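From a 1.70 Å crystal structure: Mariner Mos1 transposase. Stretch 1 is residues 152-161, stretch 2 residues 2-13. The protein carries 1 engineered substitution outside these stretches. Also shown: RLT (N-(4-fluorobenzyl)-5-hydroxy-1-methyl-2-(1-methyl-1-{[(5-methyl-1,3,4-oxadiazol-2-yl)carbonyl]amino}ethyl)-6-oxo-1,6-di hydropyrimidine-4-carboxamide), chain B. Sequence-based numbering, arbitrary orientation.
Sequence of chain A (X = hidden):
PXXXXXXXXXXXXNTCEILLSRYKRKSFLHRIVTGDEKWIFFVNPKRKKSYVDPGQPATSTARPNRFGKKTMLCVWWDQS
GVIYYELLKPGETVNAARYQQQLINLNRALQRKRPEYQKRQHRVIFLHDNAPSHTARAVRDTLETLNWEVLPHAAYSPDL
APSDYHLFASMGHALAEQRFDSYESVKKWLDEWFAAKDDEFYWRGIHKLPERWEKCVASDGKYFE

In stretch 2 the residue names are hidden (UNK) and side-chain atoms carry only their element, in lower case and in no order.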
# COMPACT_ATOMS: atom_id res chain seq x y z
N PRO A 152 -12.28 -0.93 2.70
CA PRO A 152 -12.61 -2.04 1.83
C PRO A 152 -11.71 -2.02 0.61
O PRO A 152 -11.33 -0.96 0.16
CB PRO A 152 -14.04 -1.75 1.39
CG PRO A 152 -14.34 -0.42 1.78
CD PRO A 152 -13.37 0.03 2.86
N HIS A 153 -11.35 -3.19 0.16
CA HIS A 153 -10.55 -3.35 -1.02
C HIS A 153 -10.95 -4.65 -1.64
O HIS A 153 -10.90 -5.67 -1.01
CB HIS A 153 -9.08 -3.36 -0.69
CG HIS A 153 -8.19 -3.30 -1.88
ND1 HIS A 153 -8.00 -2.16 -2.61
CD2 HIS A 153 -7.40 -4.23 -2.46
CE1 HIS A 153 -7.19 -2.39 -3.61
NE2 HIS A 153 -6.78 -3.65 -3.52
N ALA A 154 -11.32 -4.57 -2.90
CA ALA A 154 -11.64 -5.74 -3.72
C ALA A 154 -10.45 -6.54 -4.18
O ALA A 154 -9.40 -6.03 -4.60
CB ALA A 154 -12.44 -5.27 -4.92
N ALA A 155 -10.63 -7.85 -4.23
CA ALA A 155 -9.70 -8.74 -4.90
C ALA A 155 -9.31 -8.38 -6.35
O ALA A 155 -10.12 -7.78 -7.07
CB ALA A 155 -10.29 -10.14 -4.81
N TYR A 156 -8.09 -8.71 -6.75
CA TYR A 156 -7.54 -8.47 -8.07
C TYR A 156 -7.66 -7.01 -8.46
O TYR A 156 -7.92 -6.70 -9.63
CB TYR A 156 -8.24 -9.35 -9.13
CG TYR A 156 -7.88 -10.79 -8.98
CD1 TYR A 156 -6.73 -11.30 -9.59
CD2 TYR A 156 -8.65 -11.64 -8.22
CE1 TYR A 156 -6.38 -12.64 -9.45
CE2 TYR A 156 -8.32 -12.98 -8.06
CZ TYR A 156 -7.19 -13.47 -8.67
OH TYR A 156 -6.86 -14.79 -8.51
N SER A 157 -7.42 -6.08 -7.50
CA SER A 157 -7.56 -4.66 -7.83
C SER A 157 -6.28 -3.82 -7.61
O SER A 157 -6.29 -2.85 -6.91
CB SER A 157 -8.72 -4.12 -7.06
OG SER A 157 -9.98 -4.78 -7.36
N PRO A 158 -5.15 -4.23 -8.18
CA PRO A 158 -3.97 -3.33 -8.03
C PRO A 158 -4.10 -1.99 -8.73
O PRO A 158 -3.45 -1.04 -8.36
CB PRO A 158 -2.85 -4.16 -8.63
CG PRO A 158 -3.54 -5.01 -9.67
CD PRO A 158 -4.82 -5.40 -9.04
N ASP A 159 -5.05 -1.87 -9.68
CA ASP A 159 -5.38 -0.65 -10.28
C ASP A 159 -6.07 0.31 -9.35
O ASP A 159 -6.31 1.47 -9.73
CB ASP A 159 -6.28 -0.89 -11.53
CG ASP A 159 -7.55 -1.65 -11.26
OD1 ASP A 159 -7.67 -2.42 -10.30
OD2 ASP A 159 -8.43 -1.47 -12.14
N LEU A 160 -6.46 -0.19 -8.19
CA LEU A 160 -7.17 0.61 -7.16
C LEU A 160 -6.27 0.75 -5.89
O LEU A 160 -6.66 1.38 -4.91
CB LEU A 160 -8.50 0.06 -6.79
CG LEU A 160 -9.48 -0.10 -7.95
CD1 LEU A 160 -10.73 -0.74 -7.38
CD2 LEU A 160 -9.69 1.27 -8.58
N ALA A 161 -5.07 0.15 -5.93
CA ALA A 161 -4.11 0.20 -4.82
C ALA A 161 -2.98 1.18 -5.15
O ALA A 161 -2.18 0.95 -6.07
CB ALA A 161 -3.53 -1.19 -4.61
N UNK A 2 -5.52 -11.01 -16.30
CA UNK A 2 -6.63 -11.71 -15.58
C UNK A 2 -8.01 -11.25 -16.09
O UNK A 2 -8.31 -10.05 -16.05
n UNK A 2 -8.93 -13.29 -11.97
c UNK A 2 -7.39 -12.37 -13.24
c UNK A 2 -8.56 -12.12 -12.58
n UNK A 2 -7.08 -13.69 -12.99
c UNK A 2 -8.02 -14.22 -12.22
c UNK A 2 -6.52 -11.47 -14.07
N UNK A 3 -8.81 -12.19 -16.60
CA UNK A 3 -10.23 -11.93 -16.86
C UNK A 3 -10.98 -11.94 -15.51
O UNK A 3 -11.01 -12.95 -14.78
c UNK A 3 -11.74 -12.17 -20.12
o UNK A 3 -12.26 -12.89 -21.03
c UNK A 3 -10.85 -12.95 -17.84
o UNK A 3 -12.16 -11.02 -19.86
c UNK A 3 -10.55 -12.72 -19.32
N UNK A 4 -11.62 -10.82 -15.20
CA UNK A 4 -12.44 -10.73 -14.02
C UNK A 4 -13.76 -11.47 -14.23
O UNK A 4 -14.42 -11.33 -15.27
c UNK A 4 -11.09 -8.68 -11.89
c UNK A 4 -11.87 -6.89 -13.44
c UNK A 4 -12.73 -9.26 -13.69
c UNK A 4 -11.54 -8.36 -13.31
N UNK A 5 -14.20 -12.18 -13.23
CA UNK A 5 -15.52 -12.77 -13.36
C UNK A 5 -16.58 -11.85 -12.77
O UNK A 5 -16.24 -10.75 -12.27
o UNK A 5 -15.61 -13.14 -10.51
n UNK A 5 -14.73 -15.17 -10.68
c UNK A 5 -15.55 -14.15 -12.68
c UNK A 5 -15.27 -14.09 -11.19
N UNK A 6 -17.81 -12.31 -12.78
CA UNK A 6 -18.94 -11.52 -12.38
C UNK A 6 -18.86 -11.07 -10.92
O UNK A 6 -19.12 -9.91 -10.61
o UNK A 6 -20.26 -10.77 -16.04
o UNK A 6 -21.22 -10.01 -14.20
c UNK A 6 -20.67 -10.93 -14.85
c UNK A 6 -20.53 -12.31 -14.17
c UNK A 6 -20.25 -12.25 -12.66
N UNK A 7 -18.49 -12.00 -10.05
CA UNK A 7 -18.35 -11.73 -8.59
C UNK A 7 -17.30 -10.64 -8.36
O UNK A 7 -17.53 -9.71 -7.61
c UNK A 7 -15.51 -15.58 -6.85
c UNK A 7 -17.87 -13.01 -7.86
c UNK A 7 -17.27 -14.19 -5.72
n UNK A 7 -15.91 -14.47 -6.23
n UNK A 7 -16.31 -16.65 -7.02
c UNK A 7 -17.81 -12.90 -6.34
n UNK A 7 -14.25 -15.64 -7.30
N UNK A 8 -16.20 -10.75 -9.07
CA UNK A 8 -15.05 -9.83 -8.92
C UNK A 8 -15.38 -8.42 -9.41
O UNK A 8 -14.99 -7.41 -8.77
c UNK A 8 -12.42 -12.50 -9.95
o UNK A 8 -12.24 -12.19 -11.10
c UNK A 8 -13.30 -11.70 -9.02
n UNK A 8 -11.87 -13.59 -9.42
c UNK A 8 -13.84 -10.36 -9.62
N UNK A 9 -16.10 -8.35 -10.51
CA UNK A 9 -16.46 -7.03 -11.08
C UNK A 9 -17.52 -6.40 -10.21
O UNK A 9 -17.52 -5.18 -9.98
c UNK A 9 -16.93 -7.17 -12.54
c UNK A 9 -15.85 -7.56 -13.52
c UNK A 9 -17.27 -9.18 -15.27
s UNK A 9 -16.45 -7.60 -15.23
N UNK A 10 -18.40 -7.20 -9.63
CA UNK A 10 -19.47 -6.65 -8.78
C UNK A 10 -18.84 -6.06 -7.49
O UNK A 10 -19.19 -4.93 -7.10
c UNK A 10 -20.49 -7.74 -8.51
c UNK A 10 -21.30 -7.80 -7.25
o UNK A 10 -21.54 -10.08 -6.45
c UNK A 10 -22.01 -9.18 -7.18
o UNK A 10 -22.98 -9.42 -7.94
N UNK A 11 -17.90 -6.80 -6.92
CA UNK A 11 -17.21 -6.36 -5.66
C UNK A 11 -16.42 -5.07 -5.92
O UNK A 11 -16.53 -4.06 -5.14
n UNK A 11 -12.83 -8.39 -0.32
n UNK A 11 -12.93 -9.47 -2.36
c UNK A 11 -16.28 -7.43 -5.12
c UNK A 11 -15.55 -8.25 -2.83
c UNK A 11 -13.49 -8.66 -1.44
n UNK A 11 -14.67 -8.07 -1.65
c UNK A 11 -15.63 -7.05 -3.75
N UNK A 12 -15.74 -5.02 -7.05
CA UNK A 12 -14.97 -3.80 -7.46
C UNK A 12 -15.92 -2.64 -7.60
O UNK A 12 -15.73 -1.57 -7.03
n UNK A 12 -10.05 -3.68 -10.05
c UNK A 12 -14.18 -3.95 -8.76
c UNK A 12 -11.05 -3.53 -10.96
n UNK A 12 -10.97 -2.58 -11.85
c UNK A 12 -12.37 -5.33 -9.90
n UNK A 12 -12.14 -4.28 -10.86
c UNK A 12 -12.89 -4.77 -8.62
N UNK A 13 -17.03 -2.82 -8.35
CA UNK A 13 -17.91 -1.67 -8.57
C UNK A 13 -18.53 -1.21 -7.30
O UNK A 13 -18.59 -0.01 -7.02
c UNK A 13 -19.03 -1.99 -9.64
c UNK A 13 -19.79 -0.83 -10.09
c UNK A 13 -21.01 -1.26 -10.89
n UNK A 13 -23.01 -0.26 -12.01
c UNK A 13 -21.64 -0.03 -11.42
CAA RLT B . -7.43 -12.14 -4.94
CAB RLT B . -0.18 -7.28 -9.18
CAC RLT B . -2.49 -9.23 -9.67
CAD RLT B . -0.21 -10.66 -9.12
OAE RLT B . -0.95 -8.93 -3.12
OAF RLT B . -4.16 -9.63 -7.19
OAG RLT B . 0.39 -6.02 -7.13
OAH RLT B . -0.07 -6.69 -4.59
FAI RLT B . -7.42 -11.93 -2.25
CAJ RLT B . -5.44 -10.62 -2.55
CAK RLT B . -5.29 -13.00 -2.52
CAL RLT B . -4.05 -10.54 -2.76
CAM RLT B . -3.91 -12.93 -2.72
CAN RLT B . -1.77 -11.68 -3.08
NAO RLT B . -5.39 -13.61 -5.78
NAP RLT B . -4.24 -13.20 -6.51
NAQ RLT B . -1.43 -9.67 -6.45
NAR RLT B . -1.57 -10.83 -4.26
NAS RLT B . -2.51 -11.08 -8.00
OAT RLT B . -5.56 -11.39 -6.12
CAU RLT B . -1.27 -9.51 -4.12
CAV RLT B . -3.64 -10.75 -7.32
CAW RLT B . -6.13 -12.49 -5.59
CAX RLT B . -6.07 -11.86 -2.43
CAY RLT B . -3.26 -11.71 -2.84
CAZ RLT B . -0.40 -7.60 -5.52
CBA RLT B . -4.39 -11.86 -6.66
CBB RLT B . -1.08 -8.87 -5.37
CBC RLT B . -1.21 -9.24 -7.71
CBD RLT B . -0.19 -7.11 -6.86
NBE RLT B . -0.56 -7.97 -7.91
CBF RLT B . -1.69 -10.26 -8.87
O HOH W 1 -12.83 -8.35 -6.94

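Position 2 carries one carbon and then a five-membered ring of three carbons and two nitrogens. The ring lies over one face of the Y156 ring, with centroids 3.9 Å apart and planes at 3°. This is H2, in an offset stack. It is poorly ordered.

Position 3 has three carbons, the third bearing two oxygens. It reaches nothing on stretch 1. The carboxylate and chain length give E3.

Position 4 has four carbons, forked at the second. One tip packs against Y156. This is L4; its CD2 lies 4.0 Å from Y156 CB.

Position 5 has two carbons, the second bearing one oxygen and one nitrogen. It is N5, the N-cap of the helix. Its OD1 accepts from the backbone N of position 8 at 2.9 Å.

Position 6 has three carbons, the third carrying two oxygens, and is out of reach of stretch 1. It is E6, exposed and touching a crystal neighbour.

Position 7 has three carbons, a nitrogen, and a carbon with two more nitrogens. That is a guanidinium, so R7. It makes no contact with stretch 1.

Position 8 has three carbons, the third with one oxygen and one nitrogen. Its end approaches the Y156 ring. It is Q8. Its NE2 is 3.9 Å from Y156 CE2. Its OE1 accepts from N5 N at 2.9 Å, completing a reciprocal pair with the cap.

Position 9 is unbranched: two carbons, a sulfur, a carbon. The sulfur identifies M9, which is out of reach.

Position 10 again has three carbons and two terminal oxygens. It is E10, also out of reach.

Position 11 has a guanidinium on a three-carbon chain and lies along H153, A154 and A155. It is R11. Its CG packs 3.8 Å from A154 CB. One face of the guanidinium lies over A154 CA and H153 O. R11 NH2 is 3.4 Å from H153 O, but the angle is too poor for a hydrogen bond.

Position 12 has the same atoms, with its end turned to stretch 1. Two terminal nitrogens meet the D159 carboxylate. This is R12: NH1 to D159 OD1 is 2.7 Å and NH2 to D159 OD2 is 2.8 Å. NH1 also gives a weak hydrogen bond to S157 OG at 2.9 Å.

Position 13 has four carbons in a row ending in nitrogen. It is K13, pointing away.

The contact rests on R12, whose two-pronged salt bridge ties the helix to D159. A water donates to both Q8 O (3.0 Å) and A155 O (2.8 Å), linking the backbones. At the other end, Y156 is held between H2 on one ring face and the ligand RLT on the opposite face.

Stretch 2, residues 2-13: HELNERQMERRK
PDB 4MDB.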